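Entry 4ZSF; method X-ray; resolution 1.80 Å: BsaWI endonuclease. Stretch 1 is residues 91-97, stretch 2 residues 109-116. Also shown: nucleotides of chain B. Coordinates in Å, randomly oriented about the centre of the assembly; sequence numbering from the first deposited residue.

Stretch 1 91-97: FEEMIKL
Stretch 2 109-116: RILLQKDL

Residues 91-97 lie within a longer α-helix, with phi/psi close to -62/-44 throughout and i to i+4 hydrogen bonds such as Lys 96 N to Glu 92 O at 2.9 Å. Stretch 2 enters as a strand: Arg 109 is at -153/154, Ile 110 at -92/137, Leu 111 at -118/141 and Leu 112 at -68/156. Leu 112 is the N-cap residue, and Gln 113 turns at once to -51/-44, starting a helix whose first turn is closed by Leu 116 N donating to Leu 112 O at 3.0 Å. The first helix and the strand run nearly antiparallel, at 160° between their N-to-C directions, and their axes approach to 8.3 Å. The register is set by Lys 96 and Ile 110, whose CA atoms lie 5.5 Å apart. The contact is modest, burying 350 Å² in total.

Strand alternation sorts the side chains. Ile 110 points its CA-to-CB bond toward the helix and Leu 111 points away. Ile 110 (m, t) packs its CD1 3.9 Å from Ile 95 O and 4.3 Å from CG2 of Ile 95 (m, m), while its CG2 sits 3.9 Å from Lys 96 CB. Leu 112 (m, t) starts sideways, but its end comes nearer the helix: its CD2 reaches Glu 92 CB at 4.1 Å and Glu 93 CG at 4.2 Å. Both glutamates are m, t, and here they offer aliphatic carbon to the leucine.

Lys 96 is the organizing residue, contributing the largest covered area, 101 Å². All four of its chi angles are t, so the chain is fully extended. Along the way its CG passes 3.5 Å from Ile 110 O and its CD packs 3.8 Å from Leu 112 CG; at the tip, NZ donates to Asp 115 OD2 at 2.8 Å in a salt bridge. The methylenes thus supply apolar packing, and the extended rotamer carries the charge across to the start of the second helix.

Asp 115 (chi1 m, chi2 -33°) points toward the first helix. Its OD2 also accepts from Leu 112 N at 2.8 Å, with an N-H...acceptor angle of 153°, so one oxygen joins the lysine to the backbone at the strand-helix junction. A water adds a second link there, donating to Glu 92 OE1 at 3.1 Å and accepting a weak bond from Gln 113 N at 3.4 Å. Lys 114 (p, t, t, m) is exposed, with its CD 3.2 Å from OP1 of DA13 of chain B.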

# COMPACT_ATOMS: atom_id res chain seq x y z
N PHE A 91 -16.36 -3.48 9.53
CA PHE A 91 -16.93 -4.72 8.94
C PHE A 91 -16.50 -5.97 9.75
O PHE A 91 -17.32 -6.84 10.05
CB PHE A 91 -16.48 -4.82 7.50
CG PHE A 91 -17.08 -6.01 6.76
CD1 PHE A 91 -18.38 -5.96 6.32
CD2 PHE A 91 -16.28 -7.13 6.45
CE1 PHE A 91 -18.94 -7.03 5.60
CE2 PHE A 91 -16.85 -8.20 5.73
CZ PHE A 91 -18.17 -8.14 5.35
N GLU A 92 -15.23 -6.04 10.15
CA GLU A 92 -14.79 -7.13 11.04
C GLU A 92 -15.59 -7.19 12.32
O GLU A 92 -15.96 -8.29 12.83
CB GLU A 92 -13.31 -6.95 11.38
CG GLU A 92 -12.48 -7.07 10.14
CD GLU A 92 -11.12 -6.29 10.27
OE1 GLU A 92 -10.72 -5.91 11.40
OE2 GLU A 92 -10.51 -6.04 9.21
N GLU A 93 -15.78 -6.01 12.93
CA GLU A 93 -16.55 -5.94 14.17
C GLU A 93 -17.98 -6.40 13.94
O GLU A 93 -18.62 -7.03 14.82
CB GLU A 93 -16.50 -4.47 14.70
CG GLU A 93 -15.06 -4.15 15.15
CD GLU A 93 -14.70 -2.65 15.20
OE1 GLU A 93 -15.67 -1.86 15.05
OE2 GLU A 93 -13.46 -2.27 15.36
N MET A 94 -18.52 -6.06 12.78
CA MET A 94 -19.87 -6.48 12.43
C MET A 94 -19.97 -8.03 12.35
O MET A 94 -20.94 -8.65 12.84
CB MET A 94 -20.28 -5.89 11.08
CG MET A 94 -21.71 -6.25 10.76
SD MET A 94 -22.19 -5.61 9.13
CE MET A 94 -21.55 -6.93 8.13
N ILE A 95 -19.02 -8.65 11.65
CA ILE A 95 -18.98 -10.09 11.55
C ILE A 95 -18.85 -10.75 12.94
O ILE A 95 -19.51 -11.74 13.26
CB ILE A 95 -17.81 -10.55 10.62
CG1 ILE A 95 -18.03 -9.96 9.22
CG2 ILE A 95 -17.70 -12.11 10.63
CD1 ILE A 95 -19.43 -10.39 8.58
N LYS A 96 -17.97 -10.20 13.75
CA LYS A 96 -17.80 -10.73 15.11
C LYS A 96 -19.12 -10.64 15.87
O LYS A 96 -19.50 -11.62 16.53
CB LYS A 96 -16.71 -9.95 15.86
CG LYS A 96 -16.56 -10.37 17.36
CD LYS A 96 -15.46 -9.52 18.01
CE LYS A 96 -15.50 -9.70 19.53
NZ LYS A 96 -14.73 -8.67 20.28
N LEU A 97 -19.81 -9.50 15.78
CA LEU A 97 -21.06 -9.32 16.57
C LEU A 97 -22.16 -10.27 16.05
O LEU A 97 -22.84 -10.96 16.82
CB LEU A 97 -21.52 -7.85 16.51
CG LEU A 97 -22.91 -7.43 17.00
CD1 LEU A 97 -22.96 -7.50 18.51
CD2 LEU A 97 -23.15 -5.98 16.57
N ARG A 109 -16.55 -18.71 19.77
CA ARG A 109 -16.66 -17.27 19.55
C ARG A 109 -15.55 -16.81 18.63
O ARG A 109 -14.48 -17.41 18.55
CB ARG A 109 -16.60 -16.47 20.86
CG ARG A 109 -15.35 -16.74 21.65
CD ARG A 109 -15.39 -15.75 22.88
NE ARG A 109 -14.31 -16.03 23.82
CZ ARG A 109 -14.13 -15.34 24.96
NH1 ARG A 109 -14.98 -14.39 25.31
NH2 ARG A 109 -13.13 -15.65 25.78
N ILE A 110 -15.86 -15.71 17.96
CA ILE A 110 -14.98 -15.01 17.08
C ILE A 110 -14.28 -13.93 17.88
O ILE A 110 -14.89 -13.20 18.69
CB ILE A 110 -15.76 -14.35 15.89
CG1 ILE A 110 -16.31 -15.46 14.97
CG2 ILE A 110 -14.90 -13.36 15.17
CD1 ILE A 110 -17.32 -14.91 13.92
N LEU A 111 -12.99 -13.83 17.61
CA LEU A 111 -12.12 -12.82 18.21
C LEU A 111 -11.54 -11.90 17.16
O LEU A 111 -11.07 -12.39 16.09
CB LEU A 111 -10.94 -13.48 18.93
CG LEU A 111 -11.24 -14.60 19.90
CD1 LEU A 111 -9.88 -15.16 20.32
CD2 LEU A 111 -12.04 -14.04 21.08
N LEU A 112 -11.45 -10.60 17.46
CA LEU A 112 -10.59 -9.72 16.61
C LEU A 112 -9.14 -10.09 16.80
O LEU A 112 -8.76 -10.69 17.80
CB LEU A 112 -10.77 -8.24 16.96
CG LEU A 112 -12.23 -7.79 16.91
CD1 LEU A 112 -12.38 -6.42 17.66
CD2 LEU A 112 -12.63 -7.60 15.42
N GLN A 113 -8.30 -9.78 15.83
CA GLN A 113 -6.86 -10.00 16.03
C GLN A 113 -6.40 -9.35 17.34
O GLN A 113 -5.65 -10.00 18.12
CB GLN A 113 -6.07 -9.44 14.84
CG GLN A 113 -4.59 -9.48 15.07
CD GLN A 113 -3.83 -8.82 13.91
OE1 GLN A 113 -3.87 -9.30 12.79
NE2 GLN A 113 -3.17 -7.70 14.20
N LYS A 114 -6.82 -8.12 17.65
CA LYS A 114 -6.32 -7.55 18.92
C LYS A 114 -6.88 -8.30 20.16
O LYS A 114 -6.24 -8.32 21.20
CB LYS A 114 -6.65 -6.05 19.03
CG LYS A 114 -8.10 -5.78 19.24
CD LYS A 114 -8.31 -4.35 19.72
CE LYS A 114 -9.69 -3.87 19.35
NZ LYS A 114 -9.79 -3.47 17.90
N ASP A 115 -8.07 -8.90 20.05
CA ASP A 115 -8.60 -9.74 21.15
C ASP A 115 -7.68 -10.95 21.38
O ASP A 115 -7.29 -11.28 22.50
CB ASP A 115 -10.02 -10.28 20.84
CG ASP A 115 -11.06 -9.21 20.68
OD1 ASP A 115 -10.95 -8.15 21.37
OD2 ASP A 115 -12.04 -9.46 19.91
N LEU A 116 -7.38 -11.66 20.29
CA LEU A 116 -6.49 -12.80 20.41
C LEU A 116 -5.12 -12.37 20.94
O LEU A 116 -4.53 -13.03 21.78
CB LEU A 116 -6.33 -13.50 19.06
CG LEU A 116 -5.45 -14.75 19.15
CD1 LEU A 116 -5.96 -15.75 20.26
CD2 LEU A 116 -5.39 -15.44 17.74
P DA B 13 -7.18 0.14 19.59
OP1 DA B 13 -7.69 -1.25 19.53
OP2 DA B 13 -7.94 1.22 20.27
O5' DA B 13 -5.74 0.06 20.25
C5' DA B 13 -4.66 -0.52 19.54
C4' DA B 13 -3.36 0.03 20.10
O4' DA B 13 -3.02 1.27 19.41
C3' DA B 13 -3.40 0.39 21.61
O3' DA B 13 -2.20 0.04 22.22
C2' DA B 13 -3.53 1.91 21.59
C1' DA B 13 -2.66 2.22 20.38
N9 DA B 13 -2.84 3.58 19.90
C8 DA B 13 -3.93 4.38 20.09
N7 DA B 13 -3.78 5.60 19.62
C5 DA B 13 -2.48 5.60 19.15
C6 DA B 13 -1.71 6.58 18.55
N6 DA B 13 -2.18 7.82 18.32
N1 DA B 13 -0.44 6.27 18.21
C2 DA B 13 0.00 5.01 18.42
N3 DA B 13 -0.64 4.00 18.99
C4 DA B 13 -1.88 4.36 19.33
O HOH W 1 -8.96 -7.59 13.35